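Local structure of nudix hydrolase domain-containing protein (Thermotoga maritima, 3E57) at residues F47-G52 with A113-A118; V69-V74 with E124-E129; E130-L135 with K165-K170; L141-S146 with V154-L159. The protein is of unknown function but is probably a Nudix hydrolase, a family that typically cleaves nucleoside diphosphates linked to another moiety. One frame throughout, in Å; residues are numbered along the deposited sequence.

From the N terminus, helix 41-51 is the first element used by the four contacts, and contact 1 joins its C-terminal end to the start of helix 115-130, closing a loop of 60 residues. Strand 66-77 lies inside that loop, and contact 2 ties it to the later turns of the same helix, so the two contacts cross; they touch where Leu-48 packs on Val-69. Contact 3 pairs the beginning of strand 131-145 with strand 165-169, closing a loop of 29 residues. Contact 4, nested within it, closes seven residues and pairs the strand's far end with strand 155-163, itself hydrogen-bonded to strand 66-77. Lys-170 of contact 3 reaches back to Asn-128 of contact 2.

Contact 1: residues F47-G52 with A113-A118; sequences FLDQYG and ATPREA
The carboxylate of Asp-49 and the guanidinium of Arg-116 lie with their planes 24° apart, and OD2 of Asp-49 sits at the guanidinium edge, near its plane. The salt bridge from this OD2 to Arg-116 NH1 is long, at 3.6 Å. A closer grip lies at the base of the arginine. Backbone Arg-116 N gives a hydrogen bond of 3.1 Å to Asp-49 OD1, coming in from above the carboxylate plane, 45° out of it. Arg-116 CB presses on the same group, 3.2 Å from both Asp-49 OD1 and OD2. With CG anti to the backbone N (chi1 174°) and the chain extended to NE, the arginine runs past the oxygen side of the carboxylate and carries its guanidinium on to Glu-42, a salt-bridge partner of NH2.

Beside this polar patch, Pro-115 leans on the end of helix 41-51: its CB is 3.2 Å from Leu-48 O and 4.1 Å from Leu-48 CB. Gly-52 adjoins the same ring, its O 3.7 Å from Pro-115 CG, where a beta carbon on the glycine would strike Leu-48 O. Thr-114 is the N-cap of helix 115-130, and its OG1 accepts a weak bond from Glu-117 N.

An alanine in place of Asp-49 would probably leave Arg-116 N without its carboxylate acceptor and the guanidinium without one of its negative neighbours. The start of helix 115-130 is thus capped by Thr-114, the residue just before it, and also met by Asp-49 from helix 41-51, and the positive end of the helix dipole is likely to stabilise the aspartate's negative charge.

Contact 2: residues V69-V74 with E124-E129; sequences VIPYVV and EREVNE
Val-73 and Val-127 meet at about a right angle, where a strand of the Nudix fold's central sheet runs beneath helix 115-130. The sequence REVNEE of that helix matches the R-E-U-X-E-E part of the Nudix signature, U being a bulky aliphatic residue, which marks it as the Nudix helix. Strand and helix axes approach to 8.9 Å and cross at -53°.

The valines touch through one methyl each, Val-73 CG2 to Val-127 CG2 at 3.5 Å, tighter than usual van der Waals contact. Glu-126 slides past Val-73 in the opposite direction. Its CG stands anti to the backbone N, and a bend at chi2 (-90°) turns the chain, whose carboxylate ends over the strand at Pro-71. Glu-126 OE1 is 3.9 Å from Val-73 CG2, so the methyl borders both helix residues. Leu-123, one turn earlier on the helix, extends the apolar packing over Pro-71 and Val-73. Arg-125, one residue before Glu-126, forms salt bridges with Glu-129 and Asp-111.

The carboxylate's nearest approach to the strand is to a carbonyl: Glu-126 OE1 lies 3.3 Å from Pro-71 O, two acceptors close together and not a hydrogen bond.

Contact 3: residues E130-L135 with K165-K170; sequences EVDVSL and KFFSVK
A classic beta bulge, with Phe-167 and Ser-168 both opposite Asp-132, interrupts the antiparallel pairing of strands 131-135 and 165-169 in the curled sheet of the Nudix domain. Asp-132 O takes a bond of 2.9 Å from Phe-167 N, nearly along the C=O axis, and a weak one from Ser-168 N. The same residue's N donates to Ser-168 O at 2.7 Å. Past the bulge the register has moved by one, and Ser-134 and Lys-165 form a hydrogen-bonded pair.

On the face holding Val-131, Val-133, Phe-166 and Val-169, the Phe-166 ring serves two valines. Val-131 CG1 comes in at the ring edge, 4.0 Å from Phe-166 CE1, while Val-133 CG1 approaches Phe-166 CD1 obliquely at 3.5 Å. Trp-177 meets the same ring edge-to-face, and Ile-75 packs on both valines.

Asp-132 points to the opposite face, its carboxylate plane 42° from the ring of the bulge residue Phe-167 and its OD2 3.9 Å from Phe-167 CB. A glycine in place of Asp-132, lacking the carboxylate beside Phe-167 and the CB that Lys-170 CE packs on, would probably leave a gap there. Lys-170 N donates to Glu-130 O, and the lysine chain, bent at chi2 and chi4, folds back to bring Lys-170 CE 3.5 Å from Val-131 O as NZ bonds to Asn-128 O.

Contact 4: residues L141-S146 with V154-L159; sequences LGLINS and VHLGAL
Leu-159 O receives two backbone donors from the opposing strand, Leu-141 N at 2.7 Å and, weakly, Gly-142 N. Two residues facing one make this a classic beta bulge in the antiparallel pairing of strands 131-145 and 155-163. Leu-159 N returns a bond to Gly-142 O, and two residues on, Ile-144 and Gly-157 exchange N-H...O bonds in both directions, 2.8 Å for Ile-144 N to Gly-157 O. Beyond the last direct bond a water continues the link, accepting from Ser-146 N and donating to His-155 O at 2.7 Å.

Gly-142 has backbone angles (phi 159°, psi -156°) at which a beta carbon would jam against Leu-141 O, and a beta carbon on Gly-157 would crowd Ile-144 CB.

The side chains of Leu-141 and Leu-159 cross obliquely, CD1 of Leu-141 4.1 Å from Leu-159 CD2. Ile-144 CD1 lies 4.2 Å from Leu-159 CB, on the side where helix 194-206 brings Trp-195 and Ser-199 against Ile-144. On the other face Leu-143 CD2 lies over the strand, 3.5 Å from Gly-157 O and 4.1 Å from Ala-158 CA, and Leu-143 CD1 meets Leu-156 CD1. Helix 23-30 covers that side with Phe-26 and Phe-30. Asn-145 bonds through OD1 to Lys-67 and through ND2 to Phe-33 O.

Buried between helices, this part of the alpha/beta/alpha Nudix sandwich is thus largely apolar around Leu-143, Ile-144, Leu-156 and Leu-159; backbone groups pair across the strands, while the polar end draws on a water, Lys-67 and Phe-33 O.

Contact 1: residues F47-G52 with A113-A118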
# COMPACT_ATOMS: atom_id res chain seq x y z
N PHE B 47 -9.50 -2.67 -19.36
CA PHE B 47 -10.23 -3.24 -18.22
C PHE B 47 -11.57 -2.54 -18.01
O PHE B 47 -12.59 -3.19 -17.77
CB PHE B 47 -9.37 -3.19 -16.95
CG PHE B 47 -10.14 -3.40 -15.69
CD1 PHE B 47 -10.44 -4.69 -15.25
CD2 PHE B 47 -10.54 -2.32 -14.91
CE1 PHE B 47 -11.15 -4.89 -14.07
CE2 PHE B 47 -11.25 -2.53 -13.74
CZ PHE B 47 -11.55 -3.81 -13.32
N LEU B 48 -11.57 -1.21 -18.10
CA LEU B 48 -12.80 -0.43 -17.96
C LEU B 48 -13.79 -0.74 -19.08
O LEU B 48 -14.97 -0.92 -18.83
CB LEU B 48 -12.51 1.07 -17.96
CG LEU B 48 -11.74 1.64 -16.77
CD1 LEU B 48 -11.61 3.16 -16.93
CD2 LEU B 48 -12.45 1.26 -15.47
N ASP B 49 -13.32 -0.79 -20.32
CA ASP B 49 -14.21 -1.09 -21.44
C ASP B 49 -14.79 -2.49 -21.34
O ASP B 49 -15.94 -2.71 -21.72
CB ASP B 49 -13.48 -0.91 -22.77
CG ASP B 49 -13.56 0.52 -23.29
OD1 ASP B 49 -14.50 1.26 -22.90
OD2 ASP B 49 -12.67 0.90 -24.09
N GLN B 50 -14.01 -3.43 -20.82
CA GLN B 50 -14.42 -4.82 -20.68
C GLN B 50 -15.32 -5.09 -19.47
O GLN B 50 -16.23 -5.93 -19.54
CB GLN B 50 -13.19 -5.71 -20.64
CG GLN B 50 -13.47 -7.18 -20.69
CD GLN B 50 -12.22 -8.02 -20.80
OE1 GLN B 50 -11.12 -7.57 -20.47
NE2 GLN B 50 -12.38 -9.25 -21.27
N TYR B 51 -15.09 -4.40 -18.36
CA TYR B 51 -15.81 -4.69 -17.12
C TYR B 51 -16.62 -3.53 -16.54
O TYR B 51 -17.45 -3.73 -15.66
CB TYR B 51 -14.83 -5.19 -16.06
CG TYR B 51 -14.14 -6.47 -16.44
CD1 TYR B 51 -14.82 -7.69 -16.39
CD2 TYR B 51 -12.81 -6.48 -16.82
CE1 TYR B 51 -14.19 -8.87 -16.72
CE2 TYR B 51 -12.17 -7.66 -17.16
CZ TYR B 51 -12.86 -8.85 -17.11
OH TYR B 51 -12.22 -10.01 -17.44
N GLY B 52 -16.37 -2.31 -17.02
CA GLY B 52 -17.02 -1.13 -16.49
C GLY B 52 -18.49 -1.06 -16.85
O GLY B 52 -18.89 -1.49 -17.93
N ALA B 113 -19.77 7.73 -24.16
CA ALA B 113 -20.56 6.64 -24.75
C ALA B 113 -20.09 5.25 -24.31
O ALA B 113 -20.83 4.26 -24.45
CB ALA B 113 -20.52 6.74 -26.28
N THR B 114 -18.86 5.18 -23.80
CA THR B 114 -18.28 3.94 -23.29
C THR B 114 -17.52 4.26 -22.00
O THR B 114 -17.15 5.42 -21.79
CB THR B 114 -17.27 3.32 -24.28
OG1 THR B 114 -16.21 4.25 -24.54
CG2 THR B 114 -17.97 2.95 -25.60
N PRO B 115 -17.29 3.25 -21.14
CA PRO B 115 -16.51 3.41 -19.91
C PRO B 115 -15.18 4.15 -20.08
O PRO B 115 -14.82 5.00 -19.26
CB PRO B 115 -16.25 1.96 -19.48
CG PRO B 115 -17.40 1.21 -19.98
CD PRO B 115 -17.79 1.87 -21.28
N ARG B 116 -14.44 3.81 -21.13
CA ARG B 116 -13.16 4.44 -21.43
C ARG B 116 -13.33 5.91 -21.78
O ARG B 116 -12.62 6.76 -21.26
CB ARG B 116 -12.48 3.70 -22.57
CG ARG B 116 -11.21 4.32 -23.07
CD ARG B 116 -10.95 3.91 -24.50
NE ARG B 116 -9.52 3.93 -24.78
CZ ARG B 116 -8.69 2.91 -24.60
NH1 ARG B 116 -9.12 1.73 -24.15
NH2 ARG B 116 -7.42 3.06 -24.90
N GLU B 117 -14.27 6.19 -22.68
CA GLU B 117 -14.55 7.55 -23.10
C GLU B 117 -15.08 8.39 -21.94
O GLU B 117 -14.68 9.54 -21.78
CB GLU B 117 -15.57 7.54 -24.25
CG GLU B 117 -15.87 8.91 -24.84
CD GLU B 117 -17.09 8.89 -25.75
OE1 GLU B 117 -17.50 7.78 -26.16
OE2 GLU B 117 -17.65 9.98 -26.03
N ALA B 118 -15.98 7.81 -21.14
CA ALA B 118 -16.55 8.50 -19.98
C ALA B 118 -15.46 8.79 -18.95
O ALA B 118 -15.43 9.87 -18.37
CB ALA B 118 -17.67 7.68 -19.34

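Contact 2: residues V69-V74 with E124-E129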
# COMPACT_ATOMS: atom_id res chain seq x y z
N VAL B 69 -15.09 3.75 -9.67
CA VAL B 69 -13.83 4.20 -10.27
C VAL B 69 -13.67 5.71 -10.11
O VAL B 69 -14.48 6.50 -10.62
CB VAL B 69 -13.76 3.82 -11.75
CG1 VAL B 69 -12.52 4.41 -12.39
CG2 VAL B 69 -13.80 2.30 -11.87
N ILE B 70 -12.62 6.10 -9.39
CA ILE B 70 -12.36 7.48 -9.02
C ILE B 70 -11.05 7.95 -9.66
O ILE B 70 -9.97 7.58 -9.19
CB ILE B 70 -12.25 7.64 -7.48
CG1 ILE B 70 -13.47 7.04 -6.77
CG2 ILE B 70 -12.09 9.11 -7.09
CD1 ILE B 70 -14.78 7.71 -7.12
N PRO B 71 -11.12 8.74 -10.75
CA PRO B 71 -9.91 9.42 -11.18
C PRO B 71 -9.42 10.33 -10.06
O PRO B 71 -10.23 10.98 -9.41
CB PRO B 71 -10.38 10.23 -12.40
CG PRO B 71 -11.87 10.33 -12.25
CD PRO B 71 -12.26 9.04 -11.64
N TYR B 72 -8.11 10.33 -9.82
CA TYR B 72 -7.51 11.00 -8.66
C TYR B 72 -6.21 11.65 -9.12
O TYR B 72 -5.23 10.96 -9.41
CB TYR B 72 -7.26 9.99 -7.55
CG TYR B 72 -6.97 10.59 -6.19
CD1 TYR B 72 -7.99 11.23 -5.47
CD2 TYR B 72 -5.72 10.51 -5.61
CE1 TYR B 72 -7.74 11.78 -4.23
CE2 TYR B 72 -5.48 11.06 -4.35
CZ TYR B 72 -6.50 11.69 -3.67
OH TYR B 72 -6.26 12.24 -2.41
N VAL B 73 -6.20 12.97 -9.20
CA VAL B 73 -5.13 13.69 -9.85
C VAL B 73 -4.36 14.55 -8.87
O VAL B 73 -4.94 15.39 -8.18
CB VAL B 73 -5.67 14.59 -10.99
CG1 VAL B 73 -4.51 15.24 -11.74
CG2 VAL B 73 -6.56 13.77 -11.94
N VAL B 74 -3.05 14.31 -8.81
CA VAL B 74 -2.14 15.14 -8.07
C VAL B 74 -1.57 16.15 -9.06
O VAL B 74 -1.13 15.77 -10.16
CB VAL B 74 -1.00 14.30 -7.48
CG1 VAL B 74 0.05 15.21 -6.82
CG2 VAL B 74 -1.57 13.28 -6.48
N GLU B 124 -10.99 14.73 -16.89
CA GLU B 124 -10.82 16.15 -17.20
C GLU B 124 -11.85 17.02 -16.46
O GLU B 124 -11.50 18.01 -15.80
CB GLU B 124 -10.91 16.37 -18.72
CG GLU B 124 -10.68 17.81 -19.17
CD GLU B 124 -11.02 18.05 -20.64
OE1 GLU B 124 -11.39 17.09 -21.35
OE2 GLU B 124 -10.93 19.22 -21.08
N ARG B 125 -13.12 16.65 -16.57
CA ARG B 125 -14.21 17.39 -15.93
C ARG B 125 -14.02 17.50 -14.41
O ARG B 125 -14.04 18.60 -13.85
CB ARG B 125 -15.55 16.70 -16.21
CG ARG B 125 -16.74 17.31 -15.46
CD ARG B 125 -18.01 16.49 -15.64
NE ARG B 125 -17.83 15.09 -15.26
CZ ARG B 125 -17.74 14.65 -14.00
NH1 ARG B 125 -17.81 15.49 -12.98
NH2 ARG B 125 -17.59 13.36 -13.77
N GLU B 126 -13.84 16.34 -13.78
CA GLU B 126 -13.57 16.20 -12.35
C GLU B 126 -12.56 17.24 -11.85
O GLU B 126 -12.83 17.96 -10.88
CB GLU B 126 -13.04 14.78 -12.11
CG GLU B 126 -12.69 14.39 -10.69
CD GLU B 126 -11.25 14.69 -10.32
OE1 GLU B 126 -10.32 13.97 -10.78
OE2 GLU B 126 -11.06 15.64 -9.54
N VAL B 127 -11.42 17.32 -12.53
CA VAL B 127 -10.36 18.28 -12.18
C VAL B 127 -10.81 19.73 -12.41
O VAL B 127 -10.63 20.58 -11.55
CB VAL B 127 -9.06 17.98 -12.97
CG1 VAL B 127 -8.03 19.10 -12.80
CG2 VAL B 127 -8.47 16.64 -12.52
N ASN B 128 -11.41 19.99 -13.57
CA ASN B 128 -11.83 21.36 -13.93
C ASN B 128 -12.95 21.94 -13.05
O ASN B 128 -13.04 23.16 -12.90
CB ASN B 128 -12.21 21.44 -15.41
CG ASN B 128 -11.00 21.34 -16.34
OD1 ASN B 128 -9.85 21.53 -15.92
ND2 ASN B 128 -11.25 21.05 -17.61
N GLU B 129 -13.78 21.09 -12.46
CA GLU B 129 -14.78 21.54 -11.48
C GLU B 129 -14.14 22.10 -10.21
O GLU B 129 -14.72 22.95 -9.55
CB GLU B 129 -15.72 20.40 -11.07
CG GLU B 129 -16.79 20.06 -12.10
CD GLU B 129 -17.61 18.83 -11.72
OE1 GLU B 129 -17.33 18.19 -10.68
OE2 GLU B 129 -18.55 18.49 -12.46

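Contact 3: residues E130-L135 with K165-K170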
# COMPACT_ATOMS: atom_id res chain seq x y z
N GLU B 130 -12.95 21.60 -9.86
CA GLU B 130 -12.32 21.96 -8.58
C GLU B 130 -11.28 23.06 -8.73
O GLU B 130 -11.14 23.90 -7.85
CB GLU B 130 -11.66 20.75 -7.94
CG GLU B 130 -12.56 19.52 -7.83
CD GLU B 130 -13.10 19.29 -6.43
OE1 GLU B 130 -12.64 18.33 -5.77
OE2 GLU B 130 -13.98 20.05 -5.99
N VAL B 131 -10.53 23.04 -9.82
CA VAL B 131 -9.40 23.95 -9.95
C VAL B 131 -9.26 24.50 -11.36
O VAL B 131 -9.64 23.84 -12.33
CB VAL B 131 -8.08 23.24 -9.58
CG1 VAL B 131 -8.10 22.80 -8.11
CG2 VAL B 131 -7.84 22.05 -10.49
N ASP B 132 -8.70 25.70 -11.45
CA ASP B 132 -8.31 26.30 -12.72
C ASP B 132 -6.82 26.03 -12.94
O ASP B 132 -5.96 26.63 -12.29
CB ASP B 132 -8.62 27.80 -12.74
CG ASP B 132 -8.42 28.42 -14.11
OD1 ASP B 132 -8.28 27.68 -15.12
OD2 ASP B 132 -8.41 29.67 -14.18
N VAL B 133 -6.54 25.11 -13.85
CA VAL B 133 -5.18 24.71 -14.17
C VAL B 133 -5.05 24.50 -15.67
O VAL B 133 -6.03 24.25 -16.36
CB VAL B 133 -4.81 23.38 -13.46
CG1 VAL B 133 -5.04 23.50 -11.98
CG2 VAL B 133 -5.65 22.23 -14.02
N SER B 134 -3.82 24.60 -16.17
CA SER B 134 -3.53 24.21 -17.54
C SER B 134 -2.46 23.11 -17.54
O SER B 134 -1.29 23.38 -17.32
CB SER B 134 -3.05 25.43 -18.33
OG SER B 134 -2.70 25.06 -19.63
N LEU B 135 -2.88 21.88 -17.81
CA LEU B 135 -2.03 20.70 -17.59
C LEU B 135 -1.44 20.13 -18.88
O LEU B 135 -2.18 19.89 -19.84
CB LEU B 135 -2.84 19.60 -16.88
CG LEU B 135 -3.34 19.94 -15.48
CD1 LEU B 135 -4.00 18.73 -14.84
CD2 LEU B 135 -2.23 20.46 -14.59
N LYS B 165 0.30 24.50 -15.17
CA LYS B 165 0.23 25.77 -14.48
C LYS B 165 -1.03 25.71 -13.64
O LYS B 165 -2.09 25.36 -14.15
CB LYS B 165 0.15 26.94 -15.48
CG LYS B 165 0.45 28.31 -14.85
CD LYS B 165 1.95 28.68 -14.92
CE LYS B 165 2.44 29.38 -13.63
NZ LYS B 165 1.69 30.62 -13.28
N PHE B 166 -0.89 26.00 -12.35
CA PHE B 166 -2.02 26.11 -11.45
C PHE B 166 -2.33 27.59 -11.27
O PHE B 166 -1.43 28.38 -11.04
CB PHE B 166 -1.71 25.48 -10.08
CG PHE B 166 -2.78 25.73 -9.06
CD1 PHE B 166 -3.89 24.90 -8.98
CD2 PHE B 166 -2.70 26.81 -8.19
CE1 PHE B 166 -4.88 25.14 -8.06
CE2 PHE B 166 -3.69 27.05 -7.27
CZ PHE B 166 -4.79 26.21 -7.21
N PHE B 167 -3.61 27.95 -11.36
CA PHE B 167 -4.03 29.35 -11.22
C PHE B 167 -4.78 29.58 -9.93
O PHE B 167 -4.42 30.46 -9.15
CB PHE B 167 -4.88 29.78 -12.42
CG PHE B 167 -4.15 29.71 -13.72
CD1 PHE B 167 -3.16 30.64 -14.03
CD2 PHE B 167 -4.44 28.72 -14.65
CE1 PHE B 167 -2.48 30.58 -15.23
CE2 PHE B 167 -3.77 28.65 -15.85
CZ PHE B 167 -2.78 29.58 -16.15
N SER B 168 -5.82 28.78 -9.70
CA SER B 168 -6.62 28.89 -8.48
C SER B 168 -7.58 27.73 -8.29
O SER B 168 -7.77 26.90 -9.18
CB SER B 168 -7.43 30.19 -8.50
OG SER B 168 -8.45 30.13 -9.49
N VAL B 169 -8.21 27.69 -7.12
CA VAL B 169 -9.32 26.77 -6.87
C VAL B 169 -10.60 27.43 -7.37
O VAL B 169 -10.74 28.65 -7.31
CB VAL B 169 -9.43 26.35 -5.37
CG1 VAL B 169 -8.10 25.82 -4.87
CG2 VAL B 169 -9.92 27.50 -4.49
N LYS B 170 -11.52 26.63 -7.90
CA LYS B 170 -12.79 27.16 -8.41
C LYS B 170 -13.60 27.74 -7.26
O LYS B 170 -14.14 28.83 -7.38
CB LYS B 170 -13.59 26.08 -9.16
CG LYS B 170 -13.63 26.19 -10.71
CD LYS B 170 -12.40 26.86 -11.34
CE LYS B 170 -12.10 26.34 -12.75
NZ LYS B 170 -13.26 25.78 -13.49

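Contact 4: residues L141-S146 with V154-L159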
# COMPACT_ATOMS: atom_id res chain seq x y z
N LEU B 141 -0.20 6.88 -13.12
CA LEU B 141 0.76 6.20 -12.26
C LEU B 141 0.32 4.79 -11.88
O LEU B 141 1.12 3.88 -11.87
CB LEU B 141 1.04 7.02 -11.00
CG LEU B 141 1.56 8.44 -11.18
CD1 LEU B 141 1.89 9.05 -9.82
CD2 LEU B 141 2.77 8.47 -12.09
N GLY B 142 -0.95 4.61 -11.56
CA GLY B 142 -1.46 3.29 -11.20
C GLY B 142 -2.74 3.36 -10.40
O GLY B 142 -3.46 4.36 -10.47
N LEU B 143 -2.98 2.32 -9.62
CA LEU B 143 -4.22 2.14 -8.88
C LEU B 143 -4.05 2.20 -7.37
O LEU B 143 -3.07 1.68 -6.82
CB LEU B 143 -4.83 0.79 -9.22
CG LEU B 143 -5.22 0.59 -10.69
CD1 LEU B 143 -5.99 -0.72 -10.84
CD2 LEU B 143 -6.04 1.74 -11.19
N ILE B 144 -5.03 2.81 -6.71
CA ILE B 144 -5.08 2.85 -5.25
C ILE B 144 -6.26 2.02 -4.76
O ILE B 144 -7.41 2.30 -5.12
CB ILE B 144 -5.28 4.26 -4.70
CG1 ILE B 144 -4.20 5.22 -5.22
CG2 ILE B 144 -5.33 4.21 -3.17
CD1 ILE B 144 -4.43 6.69 -4.81
N ASN B 145 -5.96 1.04 -3.92
CA ASN B 145 -6.98 0.17 -3.36
C ASN B 145 -6.66 0.00 -1.90
O ASN B 145 -5.71 -0.68 -1.54
CB ASN B 145 -6.97 -1.19 -4.07
CG ASN B 145 -8.09 -2.10 -3.61
OD1 ASN B 145 -9.24 -1.69 -3.51
ND2 ASN B 145 -7.76 -3.36 -3.33
N SER B 146 -7.42 0.68 -1.05
CA SER B 146 -7.20 0.59 0.39
C SER B 146 -8.49 0.26 1.08
O SER B 146 -9.56 0.64 0.61
CB SER B 146 -6.66 1.89 0.95
OG SER B 146 -7.57 2.92 0.67
N VAL B 154 -15.11 0.83 -1.01
CA VAL B 154 -15.98 0.88 -2.19
C VAL B 154 -15.43 1.78 -3.30
O VAL B 154 -16.11 2.00 -4.29
CB VAL B 154 -17.43 1.32 -1.81
CG1 VAL B 154 -17.99 0.42 -0.71
CG2 VAL B 154 -17.49 2.78 -1.39
N HIS B 155 -14.19 2.27 -3.15
CA HIS B 155 -13.57 3.16 -4.13
C HIS B 155 -12.30 2.53 -4.70
O HIS B 155 -11.48 2.00 -3.95
CB HIS B 155 -13.19 4.49 -3.49
CG HIS B 155 -14.32 5.46 -3.36
ND1 HIS B 155 -14.13 6.82 -3.25
CD2 HIS B 155 -15.66 5.27 -3.33
CE1 HIS B 155 -15.30 7.42 -3.13
NE2 HIS B 155 -16.25 6.50 -3.19
N LEU B 156 -12.14 2.63 -6.01
CA LEU B 156 -10.89 2.27 -6.67
C LEU B 156 -10.30 3.54 -7.28
O LEU B 156 -10.91 4.14 -8.15
CB LEU B 156 -11.16 1.25 -7.78
CG LEU B 156 -9.97 0.87 -8.66
CD1 LEU B 156 -8.92 0.20 -7.81
CD2 LEU B 156 -10.42 -0.04 -9.80
N GLY B 157 -9.12 3.94 -6.82
CA GLY B 157 -8.50 5.16 -7.32
C GLY B 157 -7.62 4.91 -8.52
O GLY B 157 -6.87 3.94 -8.55
N ALA B 158 -7.71 5.79 -9.51
CA ALA B 158 -6.82 5.78 -10.66
C ALA B 158 -5.97 7.01 -10.48
O ALA B 158 -6.44 8.14 -10.71
CB ALA B 158 -7.61 5.84 -11.97
N LEU B 159 -4.72 6.80 -10.08
CA LEU B 159 -3.82 7.89 -9.71
C LEU B 159 -3.04 8.44 -10.90
O LEU B 159 -2.35 7.69 -11.61
CB LEU B 159 -2.83 7.39 -8.67
CG LEU B 159 -1.76 8.38 -8.18
CD1 LEU B 159 -2.40 9.63 -7.55
CD2 LEU B 159 -0.85 7.64 -7.18
O HOH W 1 -9.61 2.40 -2.03